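Local coordinates for protein delta-aminolevulinic acid dehydratase (Toxoplasma gondii ME49, PDB 3OBK) that catalyses the condensation of two molecules of 5-aminolevulinic acid to porphobilinogen, an early step of tetrapyrrole synthesis, as an octameric TIM-barrel enzyme, at residues Leu70-Leu75 and Leu115-Met120; Ala136-Ser141 and Thr234-Tyr239; Ala209-Tyr214 and Glu254-Glu259; Ser309-Val314 and Ala338-Glu343. All blocks are in the same frame, centred on the assembly; numbering follows the deposited sequence.

Contact 1 of 4, residues Leu70-Leu75 and Leu115-Met120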
# COMPACT_ATOMS: atom_id res chain seq x y z
N LEU A 70 -44.24 20.95 -8.12
CA LEU A 70 -44.54 22.23 -7.49
C LEU A 70 -44.75 23.36 -8.51
O LEU A 70 -44.03 23.48 -9.50
CB LEU A 70 -43.45 22.62 -6.49
CG LEU A 70 -43.24 21.64 -5.34
CD1 LEU A 70 -41.90 21.85 -4.66
CD2 LEU A 70 -44.37 21.69 -4.33
N SER A 71 -45.73 24.19 -8.24
CA SER A 71 -45.85 25.46 -8.91
C SER A 71 -44.70 26.36 -8.50
O SER A 71 -44.11 26.19 -7.44
CB SER A 71 -47.16 26.15 -8.49
OG SER A 71 -47.06 26.71 -7.19
N MET A 72 -44.43 27.36 -9.30
CA MET A 72 -43.39 28.30 -8.94
C MET A 72 -43.62 28.88 -7.55
O MET A 72 -42.72 28.94 -6.75
CB MET A 72 -43.31 29.43 -9.96
CG MET A 72 -42.11 30.33 -9.73
SD MET A 72 -40.63 29.50 -10.28
CE MET A 72 -40.85 29.77 -12.06
N GLU A 73 -44.83 29.31 -7.25
CA GLU A 73 -45.12 29.91 -5.95
C GLU A 73 -44.81 28.90 -4.81
O GLU A 73 -44.19 29.24 -3.83
CB GLU A 73 -46.58 30.36 -5.93
CG GLU A 73 -46.93 31.19 -4.76
CD GLU A 73 -48.29 30.82 -4.12
OE1 GLU A 73 -49.37 31.33 -4.58
OE2 GLU A 73 -48.24 30.01 -3.13
N ASP A 74 -45.25 27.66 -4.97
CA ASP A 74 -45.07 26.63 -3.96
C ASP A 74 -43.60 26.19 -3.86
O ASP A 74 -43.16 25.79 -2.78
CB ASP A 74 -45.98 25.41 -4.22
CG ASP A 74 -47.42 25.62 -3.73
OD1 ASP A 74 -47.69 26.63 -3.05
OD2 ASP A 74 -48.29 24.77 -4.03
N LEU A 75 -42.87 26.28 -4.97
CA LEU A 75 -41.41 26.09 -4.95
C LEU A 75 -40.75 27.02 -3.95
O LEU A 75 -40.00 26.58 -3.09
CB LEU A 75 -40.78 26.29 -6.33
CG LEU A 75 -39.26 26.11 -6.45
CD1 LEU A 75 -38.78 24.67 -6.07
CD2 LEU A 75 -38.81 26.47 -7.85
N LEU A 115 -36.85 26.21 -15.93
CA LEU A 115 -35.76 26.08 -14.95
C LEU A 115 -35.01 27.40 -14.73
O LEU A 115 -34.87 27.83 -13.59
CB LEU A 115 -34.80 24.93 -15.29
CG LEU A 115 -33.93 24.45 -14.14
CD1 LEU A 115 -34.77 24.13 -12.91
CD2 LEU A 115 -33.12 23.22 -14.63
N PRO A 116 -34.55 28.06 -15.81
CA PRO A 116 -33.90 29.36 -15.54
C PRO A 116 -34.76 30.35 -14.78
O PRO A 116 -34.25 31.08 -13.96
CB PRO A 116 -33.61 29.90 -16.95
CG PRO A 116 -33.42 28.72 -17.75
CD PRO A 116 -34.41 27.69 -17.22
N ARG A 117 -36.06 30.38 -15.04
CA ARG A 117 -36.94 31.28 -14.29
C ARG A 117 -37.06 30.85 -12.82
O ARG A 117 -37.16 31.69 -11.93
CB ARG A 117 -38.33 31.35 -14.93
CG ARG A 117 -38.38 32.13 -16.22
CD ARG A 117 -39.82 32.25 -16.74
NE ARG A 117 -40.22 31.09 -17.56
CZ ARG A 117 -41.20 30.22 -17.29
NH1 ARG A 117 -41.43 29.26 -18.17
NH2 ARG A 117 -41.97 30.29 -16.19
N ALA A 118 -37.06 29.54 -12.58
CA ALA A 118 -37.13 29.03 -11.22
C ALA A 118 -35.91 29.44 -10.43
O ALA A 118 -36.01 29.83 -9.27
CB ALA A 118 -37.27 27.52 -11.23
N ILE A 119 -34.75 29.35 -11.08
CA ILE A 119 -33.50 29.76 -10.46
C ILE A 119 -33.49 31.25 -10.16
O ILE A 119 -33.13 31.66 -9.07
CB ILE A 119 -32.30 29.45 -11.37
CG1 ILE A 119 -32.08 27.95 -11.48
CG2 ILE A 119 -31.04 30.15 -10.85
CD1 ILE A 119 -30.96 27.60 -12.44
N MET A 120 -33.89 32.07 -11.13
CA MET A 120 -33.93 33.52 -10.91
C MET A 120 -34.90 33.87 -9.82
O MET A 120 -34.61 34.70 -8.99
CB MET A 120 -34.28 34.29 -12.18
CG MET A 120 -33.11 34.39 -13.17
SD MET A 120 -33.60 35.16 -14.73
CE MET A 120 -33.97 33.75 -15.77
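Arg117, which meets Met72 through its aliphatic root, has a guanidinium held by groups outside the two segments. Its NE donates to Asp112 O, and its NH1 forms a salt bridge with Asp54 OD2. At the root of the side chain, Arg117 CB lies 4.1 Å from Met72 CE. Met72 is the main apolar piece of the contact. Its CG stands opposite the backbone N (chi1 -172°), which sends the chain across to the other helix. Bends at chi2 and chi3 then curl its end against the backbone of Ala118. Met72 SD comes within 3.7 Å of Ala118 CA. Met72 CE sits 3.8 Å from Ala118 N. Leu75, one turn further on, closes in with one branch: its CD2 is 3.9 Å from Ala118 CB. The small methyl of Ala118 is therefore touched by both Met72 and Leu75, and the helices come close here, with 6.7 Å between Met72 CA and Ala118 CA. These are two outer helices of a TIM barrel, 72-84 and 114-125, separated in sequence by strand 89-95. Leu115 and Ile119 cover that strand through Leu92, and they also reach Leu172 on helix 158-175. The start of helix 72-84 is capped by Ser71, whose OG accepts from Asp74 N at 3.0 Å, with an N-H...O angle of 164°. Ser58 OG bonds both to Ser71 N and to Asp74 OD2, tying the loop after strand 46-53 to the same helix end. Met72 continues its packing on Leu114 and Ala121, and Leu75 on Leu122.

Contact 2 of 4, residues Ala136-Ser141 and Thr234-Tyr239. With PBG (3-[5-(aminomethyl)-4-(carboxymethyl)-1H-pyrrol-3-yl]propanoic acid), chain L.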
# COMPACT_ATOMS: atom_id res chain seq x y z
N ALA A 136 -28.52 17.72 -18.61
CA ALA A 136 -28.98 16.48 -19.24
C ALA A 136 -30.22 16.83 -20.02
O ALA A 136 -30.98 17.74 -19.65
CB ALA A 136 -29.29 15.39 -18.22
N LEU A 137 -30.41 16.14 -21.12
CA LEU A 137 -31.47 16.53 -22.05
C LEU A 137 -32.74 15.79 -21.77
O LEU A 137 -33.73 16.06 -22.39
CB LEU A 137 -31.04 16.26 -23.48
CG LEU A 137 -29.75 16.93 -23.90
CD1 LEU A 137 -29.48 16.67 -25.37
CD2 LEU A 137 -29.77 18.42 -23.64
N ASP A 138 -32.76 14.84 -20.85
CA ASP A 138 -33.93 13.98 -20.81
C ASP A 138 -35.20 14.68 -20.41
O ASP A 138 -36.25 14.29 -20.88
CB ASP A 138 -33.75 12.64 -20.06
CG ASP A 138 -32.98 12.75 -18.77
OD1 ASP A 138 -31.95 13.46 -18.70
OD2 ASP A 138 -33.37 12.00 -17.85
N PRO A 139 -35.12 15.71 -19.57
CA PRO A 139 -36.39 16.37 -19.26
C PRO A 139 -36.96 17.11 -20.44
O PRO A 139 -38.11 17.51 -20.42
CB PRO A 139 -36.02 17.36 -18.13
CG PRO A 139 -34.69 16.90 -17.57
CD PRO A 139 -34.01 16.14 -18.69
N TYR A 140 -36.14 17.33 -21.46
CA TYR A 140 -36.54 18.09 -22.63
C TYR A 140 -36.61 17.25 -23.88
O TYR A 140 -36.93 17.75 -24.93
CB TYR A 140 -35.53 19.20 -22.87
CG TYR A 140 -35.32 20.06 -21.66
CD1 TYR A 140 -36.10 21.19 -21.43
CD2 TYR A 140 -34.32 19.75 -20.73
CE1 TYR A 140 -35.89 21.98 -20.34
CE2 TYR A 140 -34.13 20.53 -19.63
CZ TYR A 140 -34.91 21.63 -19.45
OH TYR A 140 -34.71 22.41 -18.35
N SER A 141 -36.29 15.97 -23.75
CA SER A 141 -36.16 15.10 -24.90
C SER A 141 -37.46 14.37 -25.14
O SER A 141 -38.03 13.78 -24.22
CB SER A 141 -35.03 14.08 -24.68
OG SER A 141 -35.17 12.99 -25.56
N THR A 234 -36.76 1.40 -25.33
CA THR A 234 -35.32 1.60 -25.26
C THR A 234 -34.84 1.71 -23.81
O THR A 234 -35.65 1.83 -22.89
CB THR A 234 -34.88 2.85 -26.05
OG1 THR A 234 -35.51 4.03 -25.52
CG2 THR A 234 -35.23 2.67 -27.54
N ASP A 235 -33.53 1.65 -23.60
CA ASP A 235 -32.96 1.80 -22.26
C ASP A 235 -31.70 2.65 -22.30
O ASP A 235 -31.32 3.13 -23.35
CB ASP A 235 -32.70 0.45 -21.61
CG ASP A 235 -31.64 -0.35 -22.33
OD1 ASP A 235 -30.61 0.22 -22.72
OD2 ASP A 235 -31.82 -1.56 -22.50
N LYS A 236 -31.06 2.86 -21.17
CA LYS A 236 -29.93 3.78 -21.11
C LYS A 236 -28.61 3.05 -20.90
O LYS A 236 -27.63 3.62 -20.45
CB LYS A 236 -30.15 4.85 -20.04
CG LYS A 236 -31.48 5.58 -20.13
CD LYS A 236 -31.50 6.81 -19.25
CE LYS A 236 -32.71 7.73 -19.47
NZ LYS A 236 -32.67 8.93 -18.55
N LYS A 237 -28.55 1.80 -21.28
CA LYS A 237 -27.40 0.99 -20.95
C LYS A 237 -26.17 1.28 -21.81
O LYS A 237 -25.08 0.89 -21.44
CB LYS A 237 -27.77 -0.49 -21.03
CG LYS A 237 -28.79 -0.88 -20.01
CD LYS A 237 -29.15 -2.35 -20.15
CE LYS A 237 -30.33 -2.71 -19.23
NZ LYS A 237 -30.57 -4.13 -19.38
N THR A 238 -26.36 1.97 -22.93
CA THR A 238 -25.26 2.43 -23.76
C THR A 238 -24.55 3.68 -23.18
O THR A 238 -23.63 4.21 -23.81
CB THR A 238 -25.74 2.74 -25.22
OG1 THR A 238 -26.85 3.65 -25.19
CG2 THR A 238 -26.15 1.46 -25.96
N TYR A 239 -24.99 4.17 -22.01
CA TYR A 239 -24.33 5.29 -21.37
C TYR A 239 -24.29 5.27 -19.83
O TYR A 239 -23.24 5.54 -19.26
CB TYR A 239 -24.86 6.65 -21.87
CG TYR A 239 -26.34 6.98 -21.83
CD1 TYR A 239 -27.17 6.64 -22.89
CD2 TYR A 239 -26.89 7.73 -20.81
CE1 TYR A 239 -28.53 6.98 -22.91
CE2 TYR A 239 -28.25 8.09 -20.82
CZ TYR A 239 -29.06 7.71 -21.89
OH TYR A 239 -30.40 8.07 -21.93
CHA PBG L . -31.70 12.67 -15.61
C1A PBG L . -31.88 12.32 -14.17
C2A PBG L . -32.44 11.15 -13.66
C3A PBG L . -32.40 11.27 -12.29
C4A PBG L . -31.74 12.45 -12.00
NA PBG L . -31.46 13.08 -13.15
C5A PBG L . -33.14 10.04 -14.41
C6A PBG L . -32.30 9.19 -15.26
O1A PBG L . -31.18 9.64 -15.60
O2A PBG L . -32.75 8.10 -15.70
C7A PBG L . -32.96 10.30 -11.32
C8A PBG L . -33.08 10.74 -9.91
C9A PBG L . -33.90 9.93 -9.00
O3A PBG L . -34.34 10.48 -8.00
O4A PBG L . -34.40 8.84 -9.31
N1 PBG L . -30.37 12.79 -16.11
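Lys236 NZ meets Asp138 and the bound porphobilinogen at once. It forms a salt bridge with Asp138 OD2 at 3.2 Å. This bond is weak, and the place of that oxygen is less sure in the model. A second weak bond runs from Lys236 NZ to carboxylate oxygen O2A of the ligand at 3.0 Å. Asp146 OD1 supplies another salt bridge to the same ammonium. Asp138 also turns to the ligand: porphobilinogen N1 donates weakly to Asp138 OD1 at 3.1 Å. The two side chains cross at about a right angle, and the lysine meets the aspartate with its NZ. The lysine chain is fully extended beyond CG, and this length covers the distance between the backbones: the nearest CA atoms, those of Asp138 and Lys236, are 11.0 Å apart. Ala136 CB packs beside the amine, 3.5 Å from porphobilinogen N1. At its root, Lys236 leans on Tyr239. Lys236 CB lies 3.6 Å above the plane of the Tyr239 ring, offset toward its rim. The hydroxyl of Tyr239 bonds to His145 ND1 and Asp146 N, so the tyrosine joins its loop to the one that carries Asp146. An Asx turn shapes the backbone, with Lys237 N donating to Asp235 OD1 at 3.0 Å. Further out, Thr238 O accepts from Arg24 of the second subunit. Segment 234-239 lies in the loop that corresponds to the active-site lid of this family. Its lysine pairs with an anionic ligand group and with protein acids, which is consistent with a lid held closed partly by the bound product.

Contact 3 of 4, residues Ala209-Tyr214 and Glu254-Glu259. With PBG (3-[5-(aminomethyl)-4-(carboxymethyl)-1H-pyrrol-3-yl]propanoic acid), chain L.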
# COMPACT_ATOMS: atom_id res chain seq x y z
N ALA A 209 -20.06 16.49 -10.65
CA ALA A 209 -20.00 15.50 -11.73
C ALA A 209 -20.64 14.23 -11.25
O ALA A 209 -20.25 13.70 -10.21
CB ALA A 209 -18.54 15.27 -12.17
N TYR A 210 -21.62 13.73 -11.97
CA TYR A 210 -22.12 12.37 -11.74
C TYR A 210 -21.12 11.45 -12.41
O TYR A 210 -21.22 11.25 -13.60
CB TYR A 210 -23.49 12.18 -12.34
CG TYR A 210 -24.64 12.83 -11.64
CD1 TYR A 210 -24.87 14.17 -11.76
CD2 TYR A 210 -25.55 12.09 -10.92
CE1 TYR A 210 -25.98 14.78 -11.14
CE2 TYR A 210 -26.65 12.67 -10.29
CZ TYR A 210 -26.86 14.03 -10.40
OH TYR A 210 -27.98 14.61 -9.78
N SER A 211 -20.14 10.93 -11.67
CA SER A 211 -19.10 10.06 -12.27
C SER A 211 -19.55 8.64 -12.40
O SER A 211 -19.36 8.05 -13.44
CB SER A 211 -17.84 10.00 -11.42
OG SER A 211 -17.37 11.28 -11.20
N CYS A 212 -20.11 8.11 -11.31
CA CYS A 212 -20.50 6.72 -11.25
C CYS A 212 -22.02 6.64 -11.11
O CYS A 212 -22.55 6.52 -10.02
CB CYS A 212 -19.78 6.03 -10.09
SG CYS A 212 -18.02 6.49 -9.99
N LYS A 213 -22.71 6.78 -12.23
CA LYS A 213 -24.16 6.75 -12.29
C LYS A 213 -24.55 5.49 -13.04
O LYS A 213 -24.14 5.30 -14.18
CB LYS A 213 -24.70 7.96 -13.03
CG LYS A 213 -26.17 7.85 -13.29
CD LYS A 213 -26.74 9.15 -13.80
CE LYS A 213 -28.23 9.06 -13.90
NZ LYS A 213 -28.78 10.34 -14.25
N TYR A 214 -25.33 4.63 -12.39
CA TYR A 214 -25.57 3.30 -12.92
C TYR A 214 -26.88 3.21 -13.72
O TYR A 214 -27.80 3.96 -13.49
CB TYR A 214 -25.51 2.29 -11.79
CG TYR A 214 -24.08 2.06 -11.31
CD1 TYR A 214 -23.47 2.92 -10.42
CD2 TYR A 214 -23.34 1.00 -11.81
CE1 TYR A 214 -22.14 2.71 -10.00
CE2 TYR A 214 -22.03 0.78 -11.40
CZ TYR A 214 -21.44 1.64 -10.50
OH TYR A 214 -20.15 1.40 -10.13
N GLU A 254 -11.59 8.92 -11.79
CA GLU A 254 -10.27 9.53 -12.06
C GLU A 254 -10.35 10.53 -13.21
O GLU A 254 -9.73 11.59 -13.18
CB GLU A 254 -9.19 8.47 -12.33
N ALA A 255 -11.12 10.20 -14.24
CA ALA A 255 -11.24 11.09 -15.39
C ALA A 255 -12.01 12.39 -15.09
O ALA A 255 -11.69 13.43 -15.64
CB ALA A 255 -11.87 10.33 -16.58
N ASP A 256 -13.04 12.35 -14.24
CA ASP A 256 -13.77 13.56 -13.95
C ASP A 256 -12.96 14.45 -13.06
O ASP A 256 -13.03 15.66 -13.19
CB ASP A 256 -15.12 13.26 -13.31
CG ASP A 256 -16.12 12.62 -14.28
OD1 ASP A 256 -16.03 12.74 -15.55
OD2 ASP A 256 -17.02 12.00 -13.73
N ALA A 257 -12.16 13.85 -12.18
CA ALA A 257 -11.21 14.61 -11.38
C ALA A 257 -10.26 15.40 -12.25
O ALA A 257 -10.08 16.61 -12.06
CB ALA A 257 -10.42 13.71 -10.49
N SER A 258 -9.64 14.74 -13.22
CA SER A 258 -8.61 15.41 -14.01
C SER A 258 -9.21 16.34 -15.09
O SER A 258 -8.53 17.23 -15.59
CB SER A 258 -7.64 14.40 -14.62
OG SER A 258 -8.33 13.53 -15.46
N GLU A 259 -10.49 16.15 -15.40
CA GLU A 259 -11.25 17.13 -16.21
C GLU A 259 -11.70 18.38 -15.44
O GLU A 259 -12.32 19.26 -16.02
CB GLU A 259 -12.46 16.44 -16.85
CG GLU A 259 -12.06 15.48 -17.96
CD GLU A 259 -13.24 14.75 -18.63
OE1 GLU A 259 -14.39 15.29 -18.70
OE2 GLU A 259 -12.99 13.61 -19.13
CHA PBG L . -31.70 12.67 -15.61
C1A PBG L . -31.88 12.32 -14.17
C2A PBG L . -32.44 11.15 -13.66
C3A PBG L . -32.40 11.27 -12.29
C4A PBG L . -31.74 12.45 -12.00
NA PBG L . -31.46 13.08 -13.15
C5A PBG L . -33.14 10.04 -14.41
C6A PBG L . -32.30 9.19 -15.26
O1A PBG L . -31.18 9.64 -15.60
O2A PBG L . -32.75 8.10 -15.70
C7A PBG L . -32.96 10.30 -11.32
C8A PBG L . -33.08 10.74 -9.91
C9A PBG L . -33.90 9.93 -9.00
O3A PBG L . -34.34 10.48 -8.00
O4A PBG L . -34.40 8.84 -9.31
N1 PBG L . -30.37 12.79 -16.11
O HOH W 1 -18.32 10.57 -15.51
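A buried carboxylate sits between strand and helix here: Asp256 reaches from helix 247-258 to Ser211 on the barrel strand. Ser211 OG donates to Asp256 OD2 at 2.7 Å, where OD2 accepts through its anti lone pair, the one facing away from OD1. A water donates to the same OD2 at 2.6 Å and donates weakly to Ser211 O, so it bridges the two segments. With chi1 at -55°, Ser211 OG lies beside its own backbone N and faces the helix. Ala209, two residues earlier on the same side of the strand, brings its CB to 3.9 Å from Asp256 OD2. Strand and helix run nearly antiparallel, at 155°, with their axes 9.0 Å apart. The helix lies in the beta-alpha-beta crossover from strand 206-213 to strand 263-267, and Leu264 of the second strand touches both Ser211 and Asp256. The chain turns a corner at Cys212. Beyond it, the extended Lys213 donates from NZ to porphobilinogen O1A at 2.8 Å, and Ser183 O is a further partner of that NZ. A magnesium ion lies about 4 Å from the Asp256 side chain, too far for direct ligation. A negative aspartate so placed may act on the ion through space or through its water shell, while the chain just past the corner presents Lys213 to the product carboxylate.

Contact 4 of 4, residues Ser309-Val314 and Ala338-Glu343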
# COMPACT_ATOMS: atom_id res chain seq x y z
N SER A 309 -40.48 1.60 10.84
CA SER A 309 -40.63 2.90 11.42
C SER A 309 -39.91 3.89 10.51
O SER A 309 -38.71 3.74 10.28
CB SER A 309 -40.00 2.94 12.80
OG SER A 309 -39.58 4.27 13.06
N GLU A 310 -40.63 4.89 10.02
CA GLU A 310 -40.10 5.83 9.04
C GLU A 310 -38.88 6.58 9.54
O GLU A 310 -37.86 6.65 8.85
CB GLU A 310 -41.16 6.85 8.62
CG GLU A 310 -40.80 7.53 7.30
CD GLU A 310 -41.88 8.41 6.75
OE1 GLU A 310 -41.89 8.70 5.54
OE2 GLU A 310 -42.74 8.85 7.52
N LYS A 311 -39.02 7.15 10.74
CA LYS A 311 -38.03 8.03 11.30
C LYS A 311 -36.75 7.26 11.56
O LYS A 311 -35.67 7.71 11.21
CB LYS A 311 -38.56 8.64 12.59
CG LYS A 311 -37.64 9.65 13.30
CD LYS A 311 -38.39 10.33 14.46
CE LYS A 311 -37.44 11.05 15.45
NZ LYS A 311 -38.15 11.80 16.55
N ASP A 312 -36.85 6.12 12.21
CA ASP A 312 -35.65 5.41 12.61
C ASP A 312 -34.85 5.01 11.38
O ASP A 312 -33.64 5.19 11.34
CB ASP A 312 -35.98 4.13 13.37
CG ASP A 312 -36.62 4.39 14.70
OD1 ASP A 312 -36.19 5.33 15.41
OD2 ASP A 312 -37.51 3.58 15.06
N THR A 313 -35.54 4.47 10.40
CA THR A 313 -34.92 3.92 9.23
C THR A 313 -34.34 5.06 8.38
O THR A 313 -33.20 5.00 7.99
CB THR A 313 -35.92 2.95 8.49
OG1 THR A 313 -37.07 3.67 8.02
CG2 THR A 313 -36.42 1.86 9.45
N VAL A 314 -35.07 6.16 8.18
CA VAL A 314 -34.51 7.31 7.47
C VAL A 314 -33.22 7.80 8.14
O VAL A 314 -32.23 7.98 7.47
CB VAL A 314 -35.50 8.48 7.31
CG1 VAL A 314 -34.78 9.74 6.87
CG2 VAL A 314 -36.58 8.14 6.28
N ALA A 338 -34.14 17.09 8.54
CA ALA A 338 -33.70 18.30 9.21
C ALA A 338 -34.75 18.69 10.25
O ALA A 338 -34.43 19.11 11.37
CB ALA A 338 -33.44 19.43 8.20
N LYS A 339 -36.01 18.50 9.88
CA LYS A 339 -37.09 18.89 10.76
C LYS A 339 -37.04 18.06 12.01
O LYS A 339 -37.14 18.59 13.11
CB LYS A 339 -38.43 18.73 10.05
CG LYS A 339 -39.63 19.31 10.77
CD LYS A 339 -40.87 19.16 9.89
CE LYS A 339 -42.16 19.29 10.67
NZ LYS A 339 -43.26 18.70 9.88
N TRP A 340 -36.87 16.76 11.86
CA TRP A 340 -36.79 15.89 13.01
C TRP A 340 -35.64 16.31 13.89
O TRP A 340 -35.75 16.37 15.11
CB TRP A 340 -36.60 14.46 12.58
CG TRP A 340 -37.83 13.82 12.03
CD1 TRP A 340 -39.11 13.99 12.47
CD2 TRP A 340 -37.88 12.85 10.98
NE1 TRP A 340 -39.96 13.21 11.74
CE2 TRP A 340 -39.23 12.49 10.82
CE3 TRP A 340 -36.93 12.26 10.17
CZ2 TRP A 340 -39.64 11.57 9.88
CZ3 TRP A 340 -37.33 11.34 9.23
CH2 TRP A 340 -38.67 11.00 9.09
N MET A 341 -34.51 16.60 13.27
CA MET A 341 -33.35 17.01 14.01
C MET A 341 -33.62 18.31 14.75
O MET A 341 -33.29 18.43 15.94
CB MET A 341 -32.14 17.14 13.09
CG MET A 341 -31.58 15.80 12.63
SD MET A 341 -30.22 15.93 11.45
CE MET A 341 -28.99 16.59 12.52
N VAL A 342 -34.26 19.28 14.07
CA VAL A 342 -34.51 20.59 14.69
C VAL A 342 -35.56 20.48 15.79
O VAL A 342 -35.39 21.00 16.85
CB VAL A 342 -34.83 21.68 13.66
CG1 VAL A 342 -35.27 22.98 14.35
CG2 VAL A 342 -33.58 21.92 12.74
N GLU A 343 -36.61 19.71 15.57
CA GLU A 343 -37.58 19.46 16.64
C GLU A 343 -36.99 18.79 17.89
O GLU A 343 -37.37 19.13 19.01
CB GLU A 343 -38.78 18.67 16.12
CG GLU A 343 -39.79 19.59 15.44
CD GLU A 343 -40.78 18.89 14.49
OE1 GLU A 343 -40.74 17.62 14.33
OE2 GLU A 343 -41.61 19.66 13.90
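CH-pi contact dominates, with Lys311 lying over one face of Trp340. Lys311 CG is 4.0 Å from the centroid of the six-membered ring and 13° off its normal. The two side chains slide past each other in opposite directions. Lys311 points CG directly away from its own N (chi1 -178°) and the chain stays extended, which lays its methylenes along the indole. The backbone joins in: Lys311 CA is 3.8 Å from Trp340 CH2. Apolar packing comes at the ring edge. There Val314 CG1 meets Trp340 CZ3 at 3.8 Å, close to the ring plane. The two helices, 310-324 and 334-346, cross at -105° with segment axes 11.7 Å apart, and the large indole spans the gap. Polar bonds serve the helix end and its flank. Ser309 is the N-cap, its OG accepting weakly from Asp312 N at 3.4 Å. Glu310 OE1 bonds to Tyr333 OH and forms a salt bridge with Lys300. The contact links the last two helices of the barrel domain. Lys311 NZ remains 6.7 Å from Glu343 OE1, so any attraction between these charges is long-range, and the grip across the helices comes from carbon on the face and at the edge of the indole.

How the contacts relate
Contacts 2 and 3 are buried and share the bound porphobilinogen: Lys236 and Lys213 serve the two oxygens of one ligand carboxylate. Their segments alternate along the chain, and their centres lie about 18 Å apart. Contacts 1 and 4 are partly buried and join pairs of helices in the outer layer of the barrel domain. Contact 1 relies on methionine, leucine and alanine, whereas contact 4 relies on a tryptophan face. Polar chemistry across the segments belongs to contacts 2 and 3, with a salt bridge in one and a serine-aspartate bond in the other. Contacts 1 and 2 touch where Leu115 packs on Tyr140. Contact 4 lies across the chain's centre from contacts 2 and 3.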